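Hydrogenase 2 maturation peptidase (Thaumarchaeota archaeon SCGC AB-539-E09, PDB 5TTX) probably cleaves the C-terminal extension from the large-subunit precursor of a nickel-iron hydrogenase, a late step in that enzyme's maturation. Local coordinates at residues K8-G14 against Y41-I47; I65-E71 against T124-P130. All coordinates share one frame; numbering follows the deposited sequence.

Contact 1 of 2, residues K8-G14 against Y41-I47; sequences KRVLVAG and YVDARDI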
loop_
_atom_site.group_PDB
_atom_site.type_symbol
_atom_site.label_atom_id
_atom_site.label_comp_id
_atom_site.label_asym_id
_atom_site.label_seq_id
_atom_site.Cartn_x
_atom_site.Cartn_y
_atom_site.Cartn_z
ATOM N N LYS A 8 26.017 -28.563 13.979
ATOM C CA LYS A 8 26.314 -27.132 13.975
ATOM C C LYS A 8 25.107 -26.352 14.495
ATOM O O LYS A 8 24.429 -25.667 13.734
ATOM C CB LYS A 8 26.688 -26.673 12.560
ATOM C CG LYS A 8 27.326 -25.284 12.467
ATOM C CD LYS A 8 27.306 -24.764 11.025
ATOM C CE LYS A 8 27.621 -23.269 10.962
ATOM N NZ LYS A 8 27.312 -22.665 9.630
ATOM N N ARG A 9 24.836 -26.450 15.791
ATOM C CA ARG A 9 23.588 -25.930 16.342
ATOM C C ARG A 9 23.771 -24.824 17.366
ATOM O O ARG A 9 22.996 -23.864 17.361
ATOM C CB ARG A 9 22.779 -27.067 16.970
ATOM C CG ARG A 9 22.138 -27.959 15.952
ATOM C CD ARG A 9 20.808 -27.377 15.486
ATOM N NE ARG A 9 20.320 -27.994 14.253
ATOM C CZ ARG A 9 19.099 -27.804 13.756
ATOM N NH1 ARG A 9 18.232 -27.018 14.391
ATOM N NH2 ARG A 9 18.739 -28.406 12.625
ATOM N N VAL A 10 24.751 -24.932 18.255
ATOM C CA VAL A 10 24.999 -23.926 19.279
ATOM C C VAL A 10 26.358 -23.292 19.020
ATOM O O VAL A 10 27.332 -24.000 18.746
ATOM C CB VAL A 10 24.959 -24.517 20.695
ATOM C CG1 VAL A 10 25.446 -23.469 21.710
ATOM C CG2 VAL A 10 23.559 -24.988 21.021
ATOM N N LEU A 11 26.411 -21.960 19.093
ATOM C CA LEU A 11 27.633 -21.192 18.935
ATOM C C LEU A 11 27.987 -20.590 20.279
ATOM O O LEU A 11 27.172 -19.873 20.868
ATOM C CB LEU A 11 27.478 -20.079 17.893
ATOM C CG LEU A 11 28.640 -19.054 17.913
ATOM C CD1 LEU A 11 29.946 -19.730 17.562
ATOM C CD2 LEU A 11 28.404 -17.845 16.971
ATOM N N VAL A 12 29.186 -20.881 20.771
ATOM C CA VAL A 12 29.755 -20.142 21.895
ATOM C C VAL A 12 30.925 -19.330 21.361
ATOM O O VAL A 12 31.927 -19.903 20.896
ATOM C CB VAL A 12 30.195 -21.073 23.033
ATOM C CG1 VAL A 12 30.693 -20.272 24.236
ATOM C CG2 VAL A 12 29.070 -22.032 23.425
ATOM N N ALA A 13 30.806 -17.999 21.439
ATOM C CA ALA A 13 31.714 -17.076 20.764
ATOM C C ALA A 13 32.496 -16.271 21.783
ATOM O O ALA A 13 31.908 -15.534 22.579
ATOM C CB ALA A 13 30.950 -16.130 19.829
ATOM N N GLY A 14 33.822 -16.407 21.756
ATOM C CA GLY A 14 34.685 -15.564 22.559
ATOM C C GLY A 14 35.145 -14.357 21.764
ATOM O O GLY A 14 35.696 -14.493 20.669
ATOM N N TYR A 41 27.573 -30.736 18.340
ATOM C CA TYR A 41 26.698 -29.668 17.876
ATOM C C TYR A 41 27.070 -28.307 18.469
ATOM O O TYR A 41 26.605 -27.276 17.969
ATOM C CB TYR A 41 25.226 -30.037 18.149
ATOM C CG TYR A 41 24.831 -30.012 19.602
ATOM C CD1 TYR A 41 24.551 -28.801 20.242
ATOM C CD2 TYR A 41 24.721 -31.180 20.338
ATOM C CE1 TYR A 41 24.219 -28.752 21.583
ATOM C CE2 TYR A 41 24.338 -31.145 21.677
ATOM C CZ TYR A 41 24.106 -29.921 22.287
ATOM O OH TYR A 41 23.750 -29.853 23.607
ATOM N N VAL A 42 27.908 -28.272 19.496
ATOM C CA VAL A 42 28.409 -27.023 20.052
ATOM C C VAL A 42 29.636 -26.581 19.263
ATOM O O VAL A 42 30.581 -27.356 19.092
ATOM C CB VAL A 42 28.752 -27.195 21.538
ATOM C CG1 VAL A 42 29.345 -25.902 22.099
ATOM C CG2 VAL A 42 27.516 -27.593 22.294
ATOM N N ASP A 43 29.625 -25.341 18.772
ATOM C CA ASP A 43 30.822 -24.714 18.212
ATOM C C ASP A 43 31.321 -23.670 19.201
ATOM O O ASP A 43 30.683 -22.627 19.379
ATOM C CB ASP A 43 30.545 -24.040 16.872
ATOM C CG ASP A 43 30.551 -24.990 15.731
ATOM O OD1 ASP A 43 30.457 -24.489 14.594
ATOM O OD2 ASP A 43 30.626 -26.226 15.959
ATOM N N ALA A 44 32.449 -23.946 19.847
ATOM C CA ALA A 44 33.156 -22.957 20.661
ATOM C C ALA A 44 34.171 -22.278 19.754
ATOM O O ALA A 44 35.139 -22.904 19.342
ATOM C CB ALA A 44 33.845 -23.617 21.852
ATOM N N ARG A 45 33.943 -21.013 19.411
ATOM C CA ARG A 45 34.716 -20.363 18.361
ATOM C C ARG A 45 35.371 -19.098 18.899
ATOM O O ARG A 45 34.710 -18.251 19.522
ATOM C CB ARG A 45 33.835 -20.049 17.138
ATOM C CG ARG A 45 33.959 -21.101 16.019
ATOM C CD ARG A 45 32.977 -20.894 14.848
ATOM N NE ARG A 45 33.124 -19.597 14.176
ATOM C CZ ARG A 45 32.227 -19.084 13.332
ATOM N NH1 ARG A 45 32.436 -17.902 12.760
ATOM N NH2 ARG A 45 31.114 -19.752 13.058
ATOM N N ASP A 46 36.666 -18.980 18.654
ATOM C CA ASP A 46 37.453 -17.818 19.063
ATOM C C ASP A 46 37.323 -16.764 17.966
ATOM O O ASP A 46 38.018 -16.811 16.948
ATOM C CB ASP A 46 38.898 -18.244 19.303
ATOM C CG ASP A 46 39.832 -17.079 19.556
ATOM O OD1 ASP A 46 39.372 -15.923 19.709
ATOM O OD2 ASP A 46 41.049 -17.336 19.611
ATOM N N ILE A 47 36.420 -15.813 18.172
ATOM C CA ILE A 47 36.176 -14.762 17.188
ATOM C C ILE A 47 37.229 -13.655 17.267
ATOM O O ILE A 47 37.468 -12.955 16.269
ATOM C CB ILE A 47 34.743 -14.252 17.416
ATOM C CG1 ILE A 47 33.761 -15.414 17.234
ATOM C CG2 ILE A 47 34.376 -13.111 16.492
ATOM C CD1 ILE A 47 33.697 -15.948 15.821
#

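Contact 2 of 2, residues I65-E71 against T124-P130; sequences IFLDSVE and TLIGCIP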
loop_
_atom_site.group_PDB
_atom_site.type_symbol
_atom_site.label_atom_id
_atom_site.label_comp_id
_atom_site.label_asym_id
_atom_site.label_seq_id
_atom_site.Cartn_x
_atom_site.Cartn_y
_atom_site.Cartn_z
ATOM N N ILE A 65 25.844 -17.885 22.419
ATOM C CA ILE A 65 26.365 -17.348 23.673
ATOM C C ILE A 65 27.613 -16.548 23.336
ATOM O O ILE A 65 28.564 -17.097 22.762
ATOM C CB ILE A 65 26.697 -18.473 24.667
ATOM C CG1 ILE A 65 25.452 -19.295 24.964
ATOM C CG2 ILE A 65 27.358 -17.940 25.946
ATOM C CD1 ILE A 65 25.731 -20.450 25.947
ATOM N N PHE A 66 27.612 -15.260 23.681
ATOM C CA PHE A 66 28.749 -14.371 23.455
ATOM C C PHE A 66 29.462 -14.130 24.772
ATOM O O PHE A 66 28.816 -13.855 25.796
ATOM C CB PHE A 66 28.333 -13.003 22.881
ATOM C CG PHE A 66 28.215 -12.985 21.390
ATOM C CD1 PHE A 66 29.307 -12.677 20.601
ATOM C CD2 PHE A 66 27.000 -13.286 20.766
ATOM C CE1 PHE A 66 29.203 -12.681 19.207
ATOM C CE2 PHE A 66 26.887 -13.274 19.380
ATOM C CZ PHE A 66 27.994 -12.979 18.600
ATOM N N LEU A 67 30.790 -14.192 24.732
ATOM C CA LEU A 67 31.631 -13.896 25.885
ATOM C C LEU A 67 32.569 -12.754 25.528
ATOM O O LEU A 67 33.240 -12.789 24.482
ATOM C CB LEU A 67 32.414 -15.138 26.322
ATOM C CG LEU A 67 31.530 -16.325 26.734
ATOM C CD1 LEU A 67 32.085 -17.523 26.045
ATOM C CD2 LEU A 67 31.564 -16.548 28.219
ATOM N N ASP A 68 32.609 -11.735 26.384
ATOM C CA ASP A 68 33.467 -10.593 26.117
ATOM C C ASP A 68 33.820 -9.934 27.437
ATOM O O ASP A 68 33.388 -10.363 28.511
ATOM C CB ASP A 68 32.799 -9.593 25.155
ATOM C CG ASP A 68 31.529 -8.961 25.737
ATOM O OD1 ASP A 68 31.068 -9.400 26.797
ATOM O OD2 ASP A 68 30.984 -8.017 25.135
ATOM N N SER A 69 34.569 -8.848 27.339
ATOM C CA SER A 69 34.979 -8.071 28.498
ATOM C C SER A 69 34.182 -6.768 28.512
ATOM O O SER A 69 34.035 -6.117 27.476
ATOM C CB SER A 69 36.497 -7.832 28.452
ATOM O OG SER A 69 36.943 -6.982 29.495
ATOM N N VAL A 70 33.646 -6.406 29.669
ATOM C CA VAL A 70 32.761 -5.244 29.798
ATOM C C VAL A 70 33.140 -4.464 31.050
ATOM O O VAL A 70 33.224 -5.033 32.140
ATOM C CB VAL A 70 31.265 -5.644 29.886
ATOM C CG1 VAL A 70 30.777 -6.274 28.600
ATOM C CG2 VAL A 70 31.027 -6.596 31.054
ATOM N N GLU A 71 33.298 -3.154 30.922
ATOM C CA GLU A 71 33.479 -2.334 32.114
ATOM C C GLU A 71 32.118 -1.965 32.709
ATOM O O GLU A 71 31.385 -1.145 32.163
ATOM C CB GLU A 71 34.327 -1.103 31.795
ATOM C CG GLU A 71 35.818 -1.488 31.643
ATOM C CD GLU A 71 36.602 -1.550 32.984
ATOM O OE1 GLU A 71 37.848 -1.303 32.925
ATOM O OE2 GLU A 71 35.985 -1.824 34.073
ATOM N N THR A 124 22.523 -14.936 24.324
ATOM C CA THR A 124 22.980 -14.796 25.704
ATOM C C THR A 124 24.365 -14.138 25.680
ATOM O O THR A 124 25.202 -14.461 24.833
ATOM C CB THR A 124 23.041 -16.151 26.427
ATOM O OG1 THR A 124 21.723 -16.632 26.685
ATOM C CG2 THR A 124 23.787 -16.057 27.790
ATOM N N LEU A 125 24.596 -13.191 26.586
ATOM C CA LEU A 125 25.861 -12.467 26.620
ATOM C C LEU A 125 26.403 -12.564 28.033
ATOM O O LEU A 125 25.676 -12.313 29.001
ATOM C CB LEU A 125 25.732 -10.998 26.201
ATOM C CG LEU A 125 25.323 -10.704 24.768
ATOM C CD1 LEU A 125 23.809 -10.397 24.705
ATOM C CD2 LEU A 125 26.120 -9.565 24.247
ATOM N N ILE A 126 27.656 -12.994 28.134
ATOM C CA ILE A 126 28.357 -13.121 29.395
ATOM C C ILE A 126 29.554 -12.183 29.331
ATOM O O ILE A 126 30.499 -12.411 28.554
ATOM C CB ILE A 126 28.791 -14.571 29.651
ATOM C CG1 ILE A 126 27.546 -15.454 29.871
ATOM C CG2 ILE A 126 29.758 -14.634 30.817
ATOM C CD1 ILE A 126 27.836 -16.950 29.755
ATOM N N GLY A 127 29.507 -11.118 30.120
ATOM C CA GLY A 127 30.585 -10.152 30.180
ATOM C C GLY A 127 31.363 -10.340 31.468
ATOM O O GLY A 127 30.803 -10.765 32.488
ATOM N N CYS A 128 32.654 -10.010 31.411
ATOM C CA CYS A 128 33.564 -10.079 32.543
ATOM C C CYS A 128 34.196 -8.716 32.799
ATOM O O CYS A 128 34.732 -8.095 31.878
ATOM C CB CYS A 128 34.670 -11.106 32.282
ATOM S SG CYS A 128 35.867 -11.162 33.616
ATOM N N ILE A 129 34.120 -8.234 34.037
ATOM C CA ILE A 129 34.773 -6.968 34.361
ATOM C C ILE A 129 36.276 -7.208 34.398
ATOM O O ILE A 129 36.726 -8.067 35.154
ATOM C CB ILE A 129 34.299 -6.399 35.693
ATOM C CG1 ILE A 129 32.783 -6.162 35.641
ATOM C CG2 ILE A 129 35.089 -5.095 36.030
ATOM C CD1 ILE A 129 32.216 -5.593 36.933
ATOM N N PRO A 130 37.073 -6.489 33.610
ATOM C CA PRO A 130 38.517 -6.724 33.600
ATOM C C PRO A 130 39.194 -6.099 34.802
ATOM O O PRO A 130 38.636 -5.256 35.516
ATOM C CB PRO A 130 38.974 -6.022 32.323
ATOM C CG PRO A 130 38.084 -4.801 32.291
ATOM C CD PRO A 130 36.705 -5.360 32.730
HETATM O O HOH W 1 37.519 -8.980 31.206
HETATM O O HOH W 2 37.738 -2.586 35.974
#

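Contact 1 of 2, residues K8-G14 against Y41-I47
V10, V12 and G14 pair in parallel with V42, A44 and D46, joining the two strands of a right-handed beta-alpha-beta crossover whose linking helix is 25-34. The ladder is regular. D43 N gives an almost straight bond to V10 O (2.7 Å, N-H...O 177°), R45 N does the same to V12 O, and D43 O and R45 O take the N-H groups of V12 and G14 in return. Each strand thus satisfies its neighbour every second residue.

The tightly packed side carries V10, V12, V42 and A44. Beta-branched valines suit an extended backbone, and V12 CG2 lies 4.1 Å from V42 CG1. Since V12 CG1 is anti to the backbone N (chi1 -176°), CG2 stands beside that nitrogen, on the way back to V42. Alanine suits A44 because its small side chain lets V30 and L33 of helix 25-34 come close, and L33 reaches V12 as well.

On the other face L11 and A13 are still buried: A13 CB packs 3.9 Å from I47 CG1, and L11 CD1 approaches R45 CB (3.9 Å), the two side chains crossing at about a right angle. The looser, polar part is made by the ends of D43 and R45, whose length or charge lets them find partners beyond the two strands: D43 OD1 meets the hydroxyl of Y61, and R45 forms a salt bridge with D57.

The exposed lead-in to the first strand is looser again, and poorly ordered K8 turns away there to pair with D60. Here one carbonyl serves two donors. Y41 O accepts R9 N at 2.9 Å, in the carbonyl plane on a lone pair, and also V10 N, tilted 30° from that plane. Beside it V10 CG2 meets the Y41 ring at its edge, in plane, 3.9 Å from CE1.

Contact 2 of 2, residues I65-E71 against T124-P130
C128 O is held twice: V70 N donates to it from above the carbonyl plane, at 3.0 Å, and a water donates to it as well. That water also bonds S69 OG, at 2.7 Å. Serine suits this partly exposed end, its small hydroxyl sharing the water with the C128 carbonyl of the neighbouring strand. Upstream, I126 N reaches F66 O at 2.7 Å in a nearly straight bond, whereas C128 N to D68 O is more bent.

On the face of I65, L67 and I126 the aliphatic chains run side by side. L67 CD2 lies 3.7 Å from I126 CB, and helices 25-34 and 141-158 cover L67. On the other face F66 and L125 pack against M99 and R98 of the second subunit. D68, with its CG between backbone N and carbonyl carbon (chi1 64°), turns OD1 over G127 CA and forms a salt bridge with R98 of that subunit. V70 CG2 lies 3.7 Å from G127 CA, where any CB would run into it, so glycine suits G127.

Past the strands, the bent E71 chain crosses the P130 ring obliquely, E71 OE1 3.6 Å from P130 CG. An alanine in place of P130 would lack CG and CD and would probably open a gap beside V70 O, leaving the E71 carboxylate freer to turn. Strands 63-69 and 122-128 are the central and next parallel strands of a five-stranded mixed sheet, with antiparallel 79-83 beyond, as in the phosphorylase/hydrolase-like alpha/beta fold of hydrogenase maturation proteases.

In the fold
Contact 1 comes first along the chain and is complete before contact 2 opens; their centres lie about 15 Å apart in one sheet. Strands run 42-48, 10-15, 63-69, 122-128 across it, all parallel, with antiparallel 79-83 at the far edge. The two contacts meet where 10-15 adjoins 63-69: A13 N probably bonds to I65 O and A13 O to L67 N, each at 2.8 Å. Helix 25-34, the crossover of contact 1, also packs on L67 and C128, tying both contacts to one helical layer. Contact 1 thus forms one margin of the sheet within this chain, whereas contact 2 lies deeper and presents its opposite face to the second subunit.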